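Local coordinates for protein ALKF (Bacillus cereus, PDB 3ZBO) that belongs to a family related to the HEAT-like repeat DNA glycosylases, has affinity for branched DNA structures, and is otherwise of uncertain function, at residues R23-Y28 against A33-F38. Sequence-based numbering, arbitrary orientation.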
ATOM      1  N   ARG A  23      14.136 -17.159  -6.392  1.00 34.73           N
ATOM      2  CA  ARG A  23      13.577 -17.171  -5.021  1.00 36.51           C
ATOM      3  C   ARG A  23      12.555 -16.068  -4.804  1.00 34.61           C
ATOM      4  O   ARG A  23      11.400 -16.442  -4.445  1.00 33.96           O
ATOM      5  CB  ARG A  23      14.553 -17.258  -3.818  1.00 37.62           C
ATOM      6  CG  ARG A  23      15.891 -16.480  -3.795  1.00 43.88           C
ATOM      7  CD  ARG A  23      15.881 -14.972  -3.322  1.00 45.66           C
ATOM      8  NE  ARG A  23      17.158 -14.520  -2.691  1.00 56.84           N
ATOM      9  CZ  ARG A  23      18.395 -14.716  -3.190  1.00 60.81           C
ATOM     10  NH1 ARG A  23      18.599 -15.424  -4.320  1.00 61.98           N
ATOM     11  NH2 ARG A  23      19.451 -14.230  -2.541  1.00 62.03           N
ATOM     12  N   THR A  24      12.977 -14.788  -5.022  1.00 30.50           N
ATOM     13  CA  THR A  24      12.101 -13.584  -4.903  1.00 26.97           C
ATOM     14  C   THR A  24      10.873 -13.768  -5.834  1.00 23.46           C
ATOM     15  O   THR A  24       9.700 -13.447  -5.460  1.00 20.62           O
ATOM     16  CB  THR A  24      12.850 -12.246  -5.227  1.00 28.72           C
ATOM     17  OG1 THR A  24      13.864 -11.955  -4.228  1.00 32.15           O
ATOM     18  CG2 THR A  24      11.912 -11.133  -5.194  1.00 24.93           C
ATOM     19  N   LYS A  25      11.121 -14.307  -7.027  1.00 22.10           N
ATOM     20  CA  LYS A  25      10.009 -14.491  -7.983  1.00 20.92           C
ATOM     21  C   LYS A  25       8.940 -15.478  -7.501  1.00 23.86           C
ATOM     22  O   LYS A  25       7.724 -15.216  -7.553  1.00 23.05           O
ATOM     23  CB  LYS A  25      10.582 -14.900  -9.338  1.00 23.17           C
ATOM     24  CG  LYS A  25       9.586 -15.219 -10.408  1.00 19.95           C
ATOM     25  CD  LYS A  25      10.219 -15.627 -11.692  1.00 25.72           C
ATOM     26  CE  LYS A  25       9.239 -15.995 -12.696  1.00 31.57           C
ATOM     27  NZ  LYS A  25       9.848 -16.233 -14.030  1.00 34.63           N
ATOM     28  N   LYS A  26       9.414 -16.635  -7.063  1.00 25.19           N
ATOM     29  CA  LYS A  26       8.532 -17.628  -6.375  1.00 25.19           C
ATOM     30  C   LYS A  26       7.627 -17.030  -5.280  1.00 24.31           C
ATOM     31  O   LYS A  26       6.438 -17.342  -5.238  1.00 24.76           O
ATOM     32  CB  LYS A  26       9.414 -18.767  -5.744  1.00 28.16           C
ATOM     33  CG  LYS A  26       9.165 -19.018  -4.224  1.00 34.93           C
ATOM     34  CD  LYS A  26      10.289 -19.792  -3.399  1.00 39.75           C
ATOM     35  CE  LYS A  26      11.590 -19.017  -3.155  1.00 42.80           C
ATOM     36  NZ  LYS A  26      11.733 -18.070  -1.920  1.00 42.32           N
ATOM     37  N   ILE A  27       8.180 -16.159  -4.456  1.00 20.68           N
ATOM     38  CA  ILE A  27       7.463 -15.553  -3.379  1.00 21.64           C
ATOM     39  C   ILE A  27       6.403 -14.602  -3.966  1.00 21.35           C
ATOM     40  O   ILE A  27       5.239 -14.569  -3.503  1.00 19.64           O
ATOM     41  CB  ILE A  27       8.401 -14.842  -2.465  1.00 24.45           C
ATOM     42  CG1 ILE A  27       9.207 -15.885  -1.638  1.00 25.82           C
ATOM     43  CG2 ILE A  27       7.672 -13.949  -1.566  1.00 23.88           C
ATOM     44  CD1 ILE A  27      10.320 -15.247  -0.869  1.00 29.80           C
ATOM     45  N   TYR A  28       6.829 -13.825  -4.982  1.00 19.16           N
ATOM     46  CA  TYR A  28       5.838 -12.897  -5.573  1.00 17.09           C
ATOM     47  C   TYR A  28       4.705 -13.634  -6.199  1.00 18.33           C
ATOM     48  O   TYR A  28       3.510 -13.238  -6.035  1.00 16.34           O
ATOM     49  CB  TYR A  28       6.536 -12.007  -6.609  1.00 16.56           C
ATOM     50  CG  TYR A  28       7.440 -10.934  -6.061  1.00 15.21           C
ATOM     51  CD1 TYR A  28       7.506 -10.594  -4.659  1.00 16.62           C
ATOM     52  CD2 TYR A  28       8.209 -10.225  -6.980  1.00 16.61           C
ATOM     53  CE1 TYR A  28       8.323  -9.619  -4.255  1.00 19.42           C
ATOM     54  CE2 TYR A  28       9.073  -9.261  -6.571  1.00 16.54           C
ATOM     55  CZ  TYR A  28       9.103  -8.944  -5.228  1.00 22.99           C
ATOM     56  OH  TYR A  28       9.955  -7.905  -4.840  1.00 26.33           O
ATOM     57  N   ALA A  33       1.232 -12.651  -7.788  1.00 14.01           N
ATOM     58  CA  ALA A  33       1.822 -12.081  -9.060  1.00 15.06           C
ATOM     59  C   ALA A  33       1.687 -13.176 -10.123  1.00 15.84           C
ATOM     60  O   ALA A  33       1.677 -14.391  -9.809  1.00 18.14           O
ATOM     61  CB  ALA A  33       3.316 -11.679  -8.903  1.00 14.98           C
ATOM     62  N   HIS A  34       1.614 -12.741 -11.357  1.00 15.70           N
ATOM     63  CA  HIS A  34       1.684 -13.674 -12.492  1.00 15.82           C
ATOM     64  C   HIS A  34       2.675 -13.242 -13.484  1.00 18.39           C
ATOM     65  O   HIS A  34       3.125 -12.086 -13.472  1.00 17.56           O
ATOM     66  CB  HIS A  34       0.301 -13.887 -13.109  1.00 17.01           C
ATOM     67  CG  HIS A  34      -0.469 -12.675 -13.519  1.00 17.33           C
ATOM     68  ND1 HIS A  34      -0.039 -11.789 -14.484  1.00 22.29           N
ATOM     69  CD2 HIS A  34      -1.712 -12.285 -13.172  1.00 19.42           C
ATOM     70  CE1 HIS A  34      -0.967 -10.854 -14.653  1.00 21.94           C
ATOM     71  NE2 HIS A  34      -2.011 -11.170 -13.916  1.00 20.46           N
ATOM     72  N   GLU A  35       3.080 -14.205 -14.350  1.00 18.56           N
ATOM     73  CA  GLU A  35       3.957 -13.831 -15.421  1.00 20.58           C
ATOM     74  C   GLU A  35       3.293 -12.729 -16.310  1.00 17.19           C
ATOM     75  O   GLU A  35       2.032 -12.668 -16.554  1.00 18.62           O
ATOM     76  CB  GLU A  35       4.319 -15.085 -16.251  1.00 20.75           C
ATOM     77  CG  GLU A  35       5.091 -16.050 -15.492  1.00 20.70           C
ATOM     78  CD  GLU A  35       6.587 -15.780 -15.443  1.00 32.99           C
ATOM     79  OE1 GLU A  35       7.014 -14.638 -15.769  1.00 28.26           O
ATOM     80  OE2 GLU A  35       7.384 -16.716 -15.090  1.00 34.09           O
ATOM     81  N   PRO A  36       4.126 -11.805 -16.788  1.00 18.90           N
ATOM     82  CA  PRO A  36       5.560 -11.730 -16.625  1.00 19.50           C
ATOM     83  C   PRO A  36       5.951 -11.105 -15.317  1.00 18.96           C
ATOM     84  O   PRO A  36       5.353 -10.094 -14.896  1.00 18.33           O
ATOM     85  CB  PRO A  36       5.991 -10.826 -17.799  1.00 21.87           C
ATOM     86  CG  PRO A  36       4.862  -9.927 -18.008  1.00 19.17           C
ATOM     87  CD  PRO A  36       3.575 -10.684 -17.595  1.00 19.73           C
ATOM     88  N   VAL A  37       6.994 -11.683 -14.716  1.00 17.41           N
ATOM     89  CA  VAL A  37       7.506 -11.191 -13.439  1.00 18.08           C
ATOM     90  C   VAL A  37       8.930 -11.658 -13.337  1.00 19.90           C
ATOM     91  O   VAL A  37       9.243 -12.823 -13.713  1.00 23.28           O
ATOM     92  CB  VAL A  37       6.579 -11.624 -12.246  1.00 19.22           C
ATOM     93  CG1 VAL A  37       6.455 -13.128 -12.186  1.00 20.23           C
ATOM     94  CG2 VAL A  37       7.174 -11.109 -10.921  1.00 20.35           C
ATOM     95  N   PHE A  38       9.802 -10.783 -12.835  1.00 19.26           N
ATOM     96  CA  PHE A  38      11.175 -11.158 -12.747  1.00 19.80           C
ATOM     97  C   PHE A  38      11.620 -11.506 -11.321  1.00 20.58           C
ATOM     98  O   PHE A  38      12.569 -12.330 -11.152  1.00 22.37           O
ATOM     99  CB  PHE A  38      12.099 -10.037 -13.186  1.00 20.93           C
ATOM    100  CG  PHE A  38      11.901  -9.517 -14.605  1.00 21.02           C
ATOM    101  CD1 PHE A  38      11.610 -10.352 -15.678  1.00 23.43           C
ATOM    102  CD2 PHE A  38      11.989  -8.142 -14.814  1.00 21.67           C
ATOM    103  CE1 PHE A  38      11.490  -9.831 -16.997  1.00 21.43           C
ATOM    104  CE2 PHE A  38      11.839  -7.596 -16.134  1.00 21.03           C
ATOM    105  CZ  PHE A  38      11.620  -8.441 -17.174  1.00 18.56           C
TER
HETATM  106  O   HOH W   1       9.513 -14.039 -16.522  1.00 36.96           O
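K25 sets CG opposite its own backbone N (chi1 176°) and stays extended, carrying NZ out to the loop, while a bend at chi2 (-84°) turns the E35 carboxylate back to it; the two side chains cross at about a right angle and form a salt bridge. K25 NZ meets E35 OE2 at 2.7 Å, on the syn side and 21° out of the carboxylate plane. The other oxygen, OE1, turns back to its own chain and takes the V37 N-H from above the carboxylate plane. A water donates to E35 OE1 (2.7 Å) and to V37 O (3.1 Å), with a weak bond from K25 NZ. The lysine methylenes run over the backbone of V37 and F38: K25 CB lies 3.7 Å from F38 O and K25 CE 3.3 Å from V37 O, with the V37 CG1 methyl alongside. The other valine methyl, CG2, sits at the edge of the Y28 ring, 4.2 Å from CD2, and Y28 OH bonds to V40 O. Where the chain leaves helix 22-30, A33 N donates to Y28 O at 2.9 Å, and the A33 methyl packs against Y28 CB. The loop thus folds back along that helix, and F38 N hydrogen-bonds to D69 OD2, tying the segment's end to helix 68-77. Both E35 oxygens are engaged by donors, which probably favours its ionised form; the charged pair borders a buried apolar contact of Y28, A33 and V37.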